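Local coordinates for cupin domain protein (Microcystis aeruginosa DIANCHI905, PDB 5ZBF) that probably acts as a cupin-superfamily isomerase in making the Choi moiety of aeruginosins, holding iron(II) and 4-hydroxyphenylpyruvate in its barrel, at residues 50-55 with 95-100; 72-77 with 110-115; 56-61 with 84-89. All coordinates share one frame; numbering follows the deposited sequence.

Overall arrangement
All three contacts pair antiparallel strands; contacts 1 and 3 lie in the first cupin domain, and contact 2 joins strand 74-78 to strand 112-119. Contacts 1 and 2 are neighbours in one strand layer, their centres about 10 Å apart, because strand 48-55 pairs with 94-101 on one edge and with 74-78 on the other. Contact 3 belongs to the sheet 39-43, 84-87, 57-62, 65-70, its centre about 11 Å from that of contact 1 and 13 Å from that of contact 2. Along the chain contact 3 is nested within contact 1, whereas contact 2 crosses both. Contact 1 lends Lys100, and contact 3 His84 and Phe86, to the pocket where iron and 4-hydroxyphenylpyruvate bind.

Contact 1: residues 50-55 with 95-100; sequences IGMVLS and IGFDLK. With ENO (3-(4-hydroxy-phenyl)pyruvic acid), chain B.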
loop_
_atom_site.group_PDB
_atom_site.type_symbol
_atom_site.label_atom_id
_atom_site.label_comp_id
_atom_site.label_asym_id
_atom_site.label_seq_id
_atom_site.Cartn_x
_atom_site.Cartn_y
_atom_site.Cartn_z
ATOM N N ILE A 50 8.310 -2.182 -1.037
ATOM C CA ILE A 50 7.413 -3.040 -0.281
ATOM C C ILE A 50 6.121 -3.172 -1.062
ATOM O O ILE A 50 5.819 -2.326 -1.898
ATOM C CB ILE A 50 7.080 -2.458 1.111
ATOM C CG1 ILE A 50 6.471 -1.050 0.993
ATOM C CG2 ILE A 50 8.335 -2.418 1.974
ATOM C CD1 ILE A 50 6.038 -0.439 2.308
ATOM N N GLY A 51 5.344 -4.204 -0.764
ATOM C CA GLY A 51 4.048 -4.355 -1.399
ATOM C C GLY A 51 3.236 -5.510 -0.879
ATOM O O GLY A 51 3.723 -6.302 -0.090
ATOM N N MET A 52 1.987 -5.584 -1.339
ATOM C CA MET A 52 1.059 -6.629 -0.914
ATOM C C MET A 52 0.194 -7.025 -2.084
ATOM O O MET A 52 -0.076 -6.215 -2.973
ATOM C CB MET A 52 0.115 -6.134 0.175
ATOM C CG MET A 52 0.763 -5.564 1.411
ATOM S SD MET A 52 -0.541 -5.229 2.614
ATOM C CE MET A 52 -1.328 -6.839 2.723
ATOM N N VAL A 53 -0.228 -8.279 -2.074
ATOM C CA VAL A 53 -1.243 -8.778 -2.991
ATOM C C VAL A 53 -2.615 -8.381 -2.421
ATOM O O VAL A 53 -2.884 -8.577 -1.219
ATOM C CB VAL A 53 -1.171 -10.309 -3.091
ATOM C CG1 VAL A 53 -2.309 -10.868 -3.934
ATOM C CG2 VAL A 53 0.201 -10.734 -3.604
ATOM N N LEU A 54 -3.476 -7.841 -3.276
ATOM C CA LEU A 54 -4.860 -7.529 -2.899
ATOM C C LEU A 54 -5.840 -8.612 -3.332
ATOM O O LEU A 54 -6.795 -8.897 -2.637
ATOM C CB LEU A 54 -5.279 -6.182 -3.487
ATOM C CG LEU A 54 -4.459 -4.946 -3.104
ATOM C CD1 LEU A 54 -4.939 -3.725 -3.874
ATOM C CD2 LEU A 54 -4.542 -4.693 -1.599
ATOM N N SER A 55 -5.599 -9.199 -4.501
ATOM C CA SER A 55 -6.406 -10.282 -5.022
ATOM C C SER A 55 -5.487 -11.227 -5.788
ATOM O O SER A 55 -4.678 -10.781 -6.598
ATOM C CB SER A 55 -7.492 -9.733 -5.943
ATOM O OG SER A 55 -8.220 -10.777 -6.543
ATOM N N ILE A 95 -3.822 -8.827 -8.507
ATOM C CA ILE A 95 -3.974 -7.392 -8.303
ATOM C C ILE A 95 -3.255 -7.044 -7.003
ATOM O O ILE A 95 -3.547 -7.645 -5.972
ATOM C CB ILE A 95 -5.455 -6.970 -8.222
ATOM C CG1 ILE A 95 -6.297 -7.526 -9.399
ATOM C CG2 ILE A 95 -5.554 -5.452 -8.124
ATOM C CD1 ILE A 95 -5.819 -7.172 -10.774
ATOM N N GLY A 96 -2.306 -6.104 -7.052
ATOM C CA GLY A 96 -1.522 -5.734 -5.869
ATOM C C GLY A 96 -1.133 -4.277 -5.825
ATOM O O GLY A 96 -1.571 -3.486 -6.648
ATOM N N PHE A 97 -0.334 -3.909 -4.822
ATOM C CA PHE A 97 0.263 -2.580 -4.813
ATOM C C PHE A 97 1.695 -2.684 -4.352
ATOM O O PHE A 97 2.073 -3.673 -3.718
ATOM C CB PHE A 97 -0.511 -1.587 -3.934
ATOM C CG PHE A 97 -0.399 -1.840 -2.449
ATOM C CD1 PHE A 97 0.596 -1.239 -1.689
ATOM C CD2 PHE A 97 -1.313 -2.648 -1.812
ATOM C CE1 PHE A 97 0.680 -1.453 -0.321
ATOM C CE2 PHE A 97 -1.246 -2.862 -0.454
ATOM C CZ PHE A 97 -0.244 -2.268 0.300
ATOM N N ASP A 98 2.481 -1.671 -4.714
ATOM C CA ASP A 98 3.858 -1.501 -4.229
ATOM C C ASP A 98 4.099 -0.045 -3.875
ATOM O O ASP A 98 3.447 0.847 -4.424
ATOM C CB ASP A 98 4.910 -1.848 -5.294
ATOM C CG ASP A 98 4.644 -3.148 -6.006
ATOM O OD1 ASP A 98 4.162 -3.098 -7.157
ATOM O OD2 ASP A 98 4.953 -4.210 -5.432
ATOM N N LEU A 99 5.069 0.188 -2.996
ATOM C CA LEU A 99 5.584 1.516 -2.730
ATOM C C LEU A 99 7.078 1.445 -2.911
ATOM O O LEU A 99 7.700 0.468 -2.509
ATOM C CB LEU A 99 5.290 1.963 -1.301
ATOM C CG LEU A 99 3.840 2.287 -1.013
ATOM C CD1 LEU A 99 3.147 1.041 -0.487
ATOM C CD2 LEU A 99 3.732 3.440 -0.028
ATOM N N LYS A 100 7.634 2.475 -3.540
ATOM C CA LYS A 100 9.065 2.562 -3.787
ATOM C C LYS A 100 9.584 3.924 -3.355
ATOM O O LYS A 100 8.942 4.950 -3.596
ATOM C CB LYS A 100 9.377 2.290 -5.259
ATOM C CG LYS A 100 9.165 0.836 -5.641
ATOM C CD LYS A 100 9.053 0.641 -7.139
ATOM C CE LYS A 100 10.350 0.955 -7.848
ATOM N NZ LYS A 100 10.286 0.470 -9.256
HETATM O O4 ENO B . 9.359 -4.974 -8.337
HETATM C C9 ENO B . 8.205 -5.800 -12.442
HETATM C C8 ENO B . 8.950 -6.412 -13.451
HETATM C C7 ENO B . 9.974 -7.304 -13.128
HETATM C C6 ENO B . 10.245 -7.583 -11.791
HETATM C C5 ENO B . 9.500 -6.972 -10.784
HETATM C C4 ENO B . 8.477 -6.081 -11.101
HETATM O O3 ENO B . 10.708 -7.903 -14.110
HETATM C C3 ENO B . 7.689 -5.421 -9.985
HETATM C C2 ENO B . 8.642 -4.509 -9.227
HETATM C C1 ENO B . 8.739 -3.086 -9.568
HETATM O O2 ENO B . 7.841 -2.519 -10.242
HETATM O O1 ENO B . 9.747 -2.460 -9.166
#
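A classic beta bulge ends this pairing of two strands of the cupin barrel: Leu54 N and Ser55 N both donate to Ile95 O, at 2.7 Å and 3.0 Å respectively. That carbonyl oxygen is thus gripped twice, and Ile95 N returns a bond to Ser55 O. Ahead of the bulge the strands run antiparallel at 174°, with two backbone bonds at each of the pairs Ile50-Leu99 and Met52-Phe97. Gly51 and Gly96 sit in the non-hydrogen-bonded pairs between and beside these. With no side chain on Gly51, its CA can come within 3.1 Å of Phe97 O.

Phe97 carries most of the side-chain contact. Its CG stands between the backbone N and the carbonyl carbon (chi1 71°), and the ring lies alongside Met52, with Met52 N over the ring centre. CE2 of the ring is 3.6 Å from Met52 CB. Leu54 comes in from another direction, at about a right angle, and puts CD2 in the ring plane at the edge, 3.8 Å from Phe97 CD2. Ile50, Met52, Phe97 and Leu99 share one face of the strands. That face looks into the interior of the bicupin, where Phe160, from the second cupin domain, meets the Phe97 ring edge-to-face and Phe29 also packs on it.

The other face, with Asp98, turns toward the iron site. Asp98 OD1 takes a hydrogen bond from Gln30 NE2, a group that also bonds the ligand. Lys100 leaves the strand with CB pointing away from residues 50-55, and its chain bends at chi3 (66°). Its NZ donates to O1 of the bound 4-hydroxyphenylpyruvate at 3.0 Å. O1 is also an iron ligand, and the two partners together would probably draw negative charge toward that end of the carboxylate.

Contact 2: residues 72-77 with 110-115; sequences LQDIHV and DVVLTL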
loop_
_atom_site.group_PDB
_atom_site.type_symbol
_atom_site.label_atom_id
_atom_site.label_comp_id
_atom_site.label_asym_id
_atom_site.label_seq_id
_atom_site.Cartn_x
_atom_site.Cartn_y
_atom_site.Cartn_z
ATOM N N LEU A 72 -3.949 -9.826 1.086
ATOM C CA LEU A 72 -4.342 -9.063 2.274
ATOM C C LEU A 72 -3.689 -9.554 3.573
ATOM O O LEU A 72 -4.199 -9.275 4.665
ATOM C CB LEU A 72 -5.870 -9.026 2.399
ATOM C CG LEU A 72 -6.601 -8.531 1.148
ATOM C CD1 LEU A 72 -8.098 -8.603 1.388
ATOM C CD2 LEU A 72 -6.185 -7.114 0.781
ATOM N N GLN A 73 -2.555 -10.250 3.457
ATOM C CA GLN A 73 -1.842 -10.798 4.623
ATOM C C GLN A 73 -0.345 -10.473 4.644
ATOM O O GLN A 73 0.170 -9.942 5.634
ATOM C CB GLN A 73 -2.011 -12.313 4.707
ATOM C CG GLN A 73 -3.444 -12.784 4.916
ATOM C CD GLN A 73 -3.518 -14.198 5.467
ATOM O OE1 GLN A 73 -3.271 -14.433 6.656
ATOM N NE2 GLN A 73 -3.862 -15.143 4.615
ATOM N N ASP A 74 0.345 -10.793 3.549
ATOM C CA ASP A 74 1.790 -10.726 3.523
ATOM C C ASP A 74 2.276 -9.457 2.815
ATOM O O ASP A 74 1.632 -8.950 1.895
ATOM C CB ASP A 74 2.348 -11.986 2.856
ATOM C CG ASP A 74 1.925 -13.274 3.577
ATOM O OD1 ASP A 74 1.919 -13.299 4.823
ATOM O OD2 ASP A 74 1.559 -14.259 2.898
ATOM N N ILE A 75 3.384 -8.919 3.318
ATOM C CA ILE A 75 4.016 -7.803 2.652
ATOM C C ILE A 75 5.451 -8.212 2.293
ATOM O O ILE A 75 6.213 -8.716 3.118
ATOM C CB ILE A 75 3.848 -6.461 3.436
ATOM C CG1 ILE A 75 5.131 -5.944 4.075
ATOM C CG2 ILE A 75 2.720 -6.526 4.467
ATOM C CD1 ILE A 75 5.736 -4.824 3.273
ATOM N N HIS A 76 5.792 -8.046 1.014
ATOM C CA HIS A 76 7.161 -8.331 0.568
ATOM C C HIS A 76 8.008 -7.098 0.835
ATOM O O HIS A 76 7.509 -5.972 0.771
ATOM C CB HIS A 76 7.225 -8.781 -0.910
ATOM C CG HIS A 76 7.071 -7.674 -1.908
ATOM N ND1 HIS A 76 5.872 -7.386 -2.512
ATOM C CD2 HIS A 76 7.970 -6.798 -2.420
ATOM C CE1 HIS A 76 6.030 -6.377 -3.351
ATOM N NE2 HIS A 76 7.295 -5.997 -3.309
ATOM N N VAL A 77 9.289 -7.317 1.140
ATOM C CA VAL A 77 10.206 -6.231 1.474
ATOM C C VAL A 77 11.518 -6.457 0.719
ATOM O O VAL A 77 12.226 -7.438 0.965
ATOM C CB VAL A 77 10.473 -6.169 2.998
ATOM C CG1 VAL A 77 11.338 -4.965 3.358
ATOM C CG2 VAL A 77 9.165 -6.130 3.785
ATOM N N ASP A 110 13.521 -8.864 7.719
ATOM C CA ASP A 110 12.700 -9.880 7.073
ATOM C C ASP A 110 12.343 -9.458 5.654
ATOM O O ASP A 110 12.052 -8.279 5.423
ATOM C CB ASP A 110 11.423 -10.097 7.888
ATOM C CG ASP A 110 11.706 -10.441 9.336
ATOM O OD1 ASP A 110 12.042 -11.609 9.624
ATOM O OD2 ASP A 110 11.594 -9.538 10.190
ATOM N N VAL A 111 12.369 -10.415 4.713
ATOM C CA VAL A 111 11.894 -10.186 3.333
ATOM C C VAL A 111 10.371 -10.341 3.181
ATOM O O VAL A 111 9.784 -9.874 2.193
ATOM C CB VAL A 111 12.602 -11.090 2.284
ATOM C CG1 VAL A 111 14.101 -10.795 2.242
ATOM C CG2 VAL A 111 12.355 -12.576 2.536
ATOM N N VAL A 112 9.733 -11.007 4.145
ATOM C CA VAL A 112 8.266 -11.069 4.177
ATOM C C VAL A 112 7.788 -10.784 5.599
ATOM O O VAL A 112 8.290 -11.368 6.548
ATOM C CB VAL A 112 7.707 -12.423 3.688
ATOM C CG1 VAL A 112 6.182 -12.457 3.778
ATOM C CG2 VAL A 112 8.127 -12.679 2.253
ATOM N N LEU A 113 6.846 -9.851 5.712
ATOM C CA LEU A 113 6.177 -9.539 6.975
ATOM C C LEU A 113 4.714 -9.920 6.851
ATOM O O LEU A 113 4.190 -10.033 5.748
ATOM C CB LEU A 113 6.295 -8.053 7.299
ATOM C CG LEU A 113 7.708 -7.510 7.522
ATOM C CD1 LEU A 113 7.653 -5.989 7.609
ATOM C CD2 LEU A 113 8.333 -8.136 8.754
ATOM N N THR A 114 4.054 -10.131 7.984
ATOM C CA THR A 114 2.657 -10.533 7.966
ATOM C C THR A 114 1.873 -9.669 8.939
ATOM O O THR A 114 2.319 -9.403 10.043
ATOM C CB THR A 114 2.487 -12.033 8.275
ATOM O OG1 THR A 114 3.180 -12.803 7.281
ATOM C CG2 THR A 114 1.013 -12.427 8.262
ATOM N N LEU A 115 0.712 -9.216 8.492
ATOM C CA LEU A 115 -0.180 -8.404 9.314
ATOM C C LEU A 115 -0.682 -9.236 10.481
ATOM O O LEU A 115 -0.963 -10.421 10.324
ATOM C CB LEU A 115 -1.383 -7.923 8.494
ATOM C CG LEU A 115 -1.146 -7.007 7.291
ATOM C CD1 LEU A 115 -2.463 -6.794 6.548
ATOM C CD2 LEU A 115 -0.557 -5.680 7.737
HETATM O O HOH W 1 -2.576 -11.921 8.319
#
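Asp74 and Thr114 lie side by side across two antiparallel strands of the cupin barrel, their side chains pointing the same way. Starting at the backbone of Asp74, CB rests against Val112 CG1 at 4.0 Å and lies near Leu113 O. CG turns to the side of the backbone N (chi1 -59°) and is 3.9 Å from Thr114 OG1. At the tip the carboxylate divides its work. Thr114 OG1 donates to Asp74 OD1 at 2.8 Å, nearly in line with the carboxylate C-O bond. OD2 forms a salt bridge with Arg70 NE.

Backbone bonds flank this pair: Leu115 N to Gln73 O, and Ile75 N and O with Leu113 O and N. Farther on, Val77 N reaches Val111 O from 39° above the carbonyl plane. On the opposite face of the strands Val77 CG2 touches Leu113 CD1 at 4.1 Å, and both side chains also pack on Phe135.

The carboxylate of Asp74 is buried, yet each of its oxygens has a polar partner; the arginine would be expected to favour its charged form, and the two different grips probably hold its plane against rotation.

Contact 3: residues 56-61 with 84-89; sequences GELELY and HGFVNP. With FE2 (Fe (II) ion), chain C; ENO (3-(4-hydroxy-phenyl)pyruvic acid), chain B.
Strands 57-61 and 84-87 pair antiparallel, at 152° between their directions. Glu59 with Val87 and Tyr61 with Gly85 are hydrogen-bonded pairs, each closed by two N-H to O bonds, and Leu60 with Phe86 is the non-hydrogen-bonded pair between them.

On the face turned to the pocket, the Phe86 ring is wedged between leucines and ligand. Phe86 CG lies anti to its carbonyl carbon (chi1 -58°), setting the ring off toward them. Its CD1 meets Leu58 CD2 at 3.6 Å, and its CE1 meets Leu60 CD1 at the same separation. The other side of the rim faces 4-hydroxyphenylpyruvate: CE2 is 3.8 Å from the ligand's O4, which lies in the ring plane at the edge, and CD2 is near the ligand's C5. The His76 ring packs edge-to-face with Phe86. An alanine at Phe86 would probably leave Leu58 CD2 and the ligand's C5 without a common neighbour, opening a gap beside the ligand's aromatic ring, which would be freer to turn.

Val87 CG2 touches Tyr61 CE2 at 3.5 Å. Beyond the strand, the Pro89 ring crosses the Glu57 side chain at about a right angle, CG against its CD. A water accepts from Glu57 N and lies close to Asn88 OD1, which itself accepts from Leu90 N while ND2 donates to Glu92 O.

At the strand start, His84 NE2 binds iron at 2.1 Å, with His43, His45 and Gln49 as the other protein ligands; Val82 O accepts from His84 ND1, fixing the ring's turn. The ligand completes six-coordination as a chelate, O4 at 2.1 Å and O1 at 2.2 Å from the iron; the metal is likely to polarise the keto group, and the chelate probably keeps it near the plane of the carboxylate.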
loop_
_atom_site.group_PDB
_atom_site.type_symbol
_atom_site.label_atom_id
_atom_site.label_comp_id
_atom_site.label_asym_id
_atom_site.label_seq_id
_atom_site.Cartn_x
_atom_site.Cartn_y
_atom_site.Cartn_z
ATOM N N GLY A 56 -5.615 -12.522 -5.519
ATOM C CA GLY A 56 -4.784 -13.543 -6.153
ATOM C C GLY A 56 -3.687 -14.034 -5.229
ATOM O O GLY A 56 -3.886 -14.129 -4.026
ATOM N N GLU A 57 -2.531 -14.365 -5.805
ATOM C CA GLU A 57 -1.401 -14.905 -5.064
ATOM C C GLU A 57 -0.152 -14.556 -5.859
ATOM O O GLU A 57 -0.226 -14.274 -7.067
ATOM C CB GLU A 57 -1.535 -16.421 -4.888
ATOM C CG GLU A 57 -0.545 -17.056 -3.929
ATOM C CD GLU A 57 -0.641 -18.575 -3.891
ATOM O OE1 GLU A 57 -1.624 -19.149 -4.408
ATOM O OE2 GLU A 57 0.284 -19.201 -3.342
ATOM N N LEU A 58 0.978 -14.517 -5.169
ATOM C CA LEU A 58 2.246 -14.215 -5.813
ATOM C C LEU A 58 3.336 -15.011 -5.111
ATOM O O LEU A 58 3.199 -15.360 -3.934
ATOM C CB LEU A 58 2.503 -12.714 -5.733
ATOM C CG LEU A 58 3.397 -12.000 -6.736
ATOM C CD1 LEU A 58 2.991 -12.261 -8.181
ATOM C CD2 LEU A 58 3.387 -10.508 -6.437
ATOM N N GLU A 59 4.381 -15.356 -5.857
ATOM C CA GLU A 59 5.573 -15.955 -5.294
ATOM C C GLU A 59 6.713 -14.974 -5.468
ATOM O O GLU A 59 7.004 -14.520 -6.595
ATOM C CB GLU A 59 5.911 -17.263 -5.992
ATOM C CG GLU A 59 4.928 -18.379 -5.711
ATOM C CD GLU A 59 5.292 -19.661 -6.426
ATOM O OE1 GLU A 59 5.860 -19.596 -7.541
ATOM O OE2 GLU A 59 5.001 -20.737 -5.870
ATOM N N LEU A 60 7.351 -14.664 -4.346
ATOM C CA LEU A 60 8.503 -13.770 -4.287
ATOM C C LEU A 60 9.821 -14.562 -4.395
ATOM O O LEU A 60 10.060 -15.509 -3.644
ATOM C CB LEU A 60 8.472 -12.983 -2.969
ATOM C CG LEU A 60 9.709 -12.155 -2.601
ATOM C CD1 LEU A 60 9.844 -10.956 -3.514
ATOM C CD2 LEU A 60 9.627 -11.705 -1.150
ATOM N N TYR A 61 10.668 -14.142 -5.330
ATOM C CA TYR A 61 12.005 -14.694 -5.532
ATOM C C TYR A 61 12.990 -13.644 -5.051
ATOM O O TYR A 61 13.117 -12.576 -5.650
ATOM C CB TYR A 61 12.226 -14.994 -7.011
ATOM C CG TYR A 61 11.503 -16.231 -7.487
ATOM C CD1 TYR A 61 12.203 -17.363 -7.881
ATOM C CD2 TYR A 61 10.113 -16.264 -7.551
ATOM C CE1 TYR A 61 11.540 -18.503 -8.324
ATOM C CE2 TYR A 61 9.440 -17.392 -7.991
ATOM C CZ TYR A 61 10.153 -18.507 -8.375
ATOM O OH TYR A 61 9.480 -19.628 -8.810
ATOM N N HIS A 84 15.101 -8.915 -6.854
ATOM C CA HIS A 84 13.797 -9.512 -6.577
ATOM C C HIS A 84 13.027 -9.764 -7.854
ATOM O O HIS A 84 13.058 -8.954 -8.789
ATOM C CB HIS A 84 12.989 -8.648 -5.620
ATOM C CG HIS A 84 12.779 -7.245 -6.093
ATOM N ND1 HIS A 84 13.746 -6.271 -5.980
ATOM C CD2 HIS A 84 11.699 -6.642 -6.644
ATOM C CE1 HIS A 84 13.276 -5.134 -6.459
ATOM N NE2 HIS A 84 12.036 -5.336 -6.869
ATOM N N GLY A 85 12.336 -10.899 -7.879
ATOM C CA GLY A 85 11.478 -11.277 -9.004
ATOM C C GLY A 85 10.221 -11.926 -8.467
ATOM O O GLY A 85 10.092 -12.122 -7.257
ATOM N N PHE A 86 9.302 -12.270 -9.372
ATOM C CA PHE A 86 8.010 -12.830 -8.997
ATOM C C PHE A 86 7.504 -13.851 -10.007
ATOM O O PHE A 86 7.819 -13.779 -11.198
ATOM C CB PHE A 86 6.948 -11.724 -8.890
ATOM C CG PHE A 86 7.283 -10.640 -7.899
ATOM C CD1 PHE A 86 6.959 -10.779 -6.555
ATOM C CD2 PHE A 86 7.888 -9.459 -8.323
ATOM C CE1 PHE A 86 7.259 -9.774 -5.651
ATOM C CE2 PHE A 86 8.188 -8.447 -7.425
ATOM C CZ PHE A 86 7.869 -8.606 -6.084
ATOM N N VAL A 87 6.711 -14.794 -9.519
ATOM C CA VAL A 87 5.865 -15.616 -10.371
ATOM C C VAL A 87 4.433 -15.509 -9.860
ATOM O O VAL A 87 4.189 -15.566 -8.660
ATOM C CB VAL A 87 6.289 -17.100 -10.351
ATOM C CG1 VAL A 87 5.239 -17.984 -11.025
ATOM C CG2 VAL A 87 7.660 -17.264 -10.999
ATOM N N ASN A 88 3.492 -15.340 -10.772
ATOM C CA ASN A 88 2.082 -15.502 -10.441
ATOM C C ASN A 88 1.738 -16.988 -10.589
ATOM O O ASN A 88 1.690 -17.500 -11.721
ATOM C CB ASN A 88 1.216 -14.641 -11.351
ATOM C CG ASN A 88 -0.272 -14.830 -11.095
ATOM O OD1 ASN A 88 -0.670 -15.580 -10.204
ATOM N ND2 ASN A 88 -1.095 -14.163 -11.883
ATOM N N PRO A 89 1.496 -17.689 -9.462
ATOM C CA PRO A 89 1.263 -19.137 -9.504
ATOM C C PRO A 89 -0.151 -19.535 -9.953
ATOM O O PRO A 89 -0.429 -20.734 -10.097
ATOM C CB PRO A 89 1.469 -19.552 -8.042
ATOM C CG PRO A 89 0.968 -18.378 -7.287
ATOM C CD PRO A 89 1.419 -17.178 -8.069
HETATM FE FE FE2 C . 11.090 -3.804 -8.041
HETATM O O4 ENO B . 9.359 -4.974 -8.337
HETATM C C9 ENO B . 8.205 -5.800 -12.442
HETATM C C8 ENO B . 8.950 -6.412 -13.451
HETATM C C7 ENO B . 9.974 -7.304 -13.128
HETATM C C6 ENO B . 10.245 -7.583 -11.791
HETATM C C5 ENO B . 9.500 -6.972 -10.784
HETATM C C4 ENO B . 8.477 -6.081 -11.101
HETATM O O3 ENO B . 10.708 -7.903 -14.110
HETATM C C3 ENO B . 7.689 -5.421 -9.985
HETATM C C2 ENO B . 8.642 -4.509 -9.227
HETATM C C1 ENO B . 8.739 -3.086 -9.568
HETATM O O2 ENO B . 7.841 -2.519 -10.242
HETATM O O1 ENO B . 9.747 -2.460 -9.166
HETATM O O HOH W 2 -2.882 -14.387 -8.836
#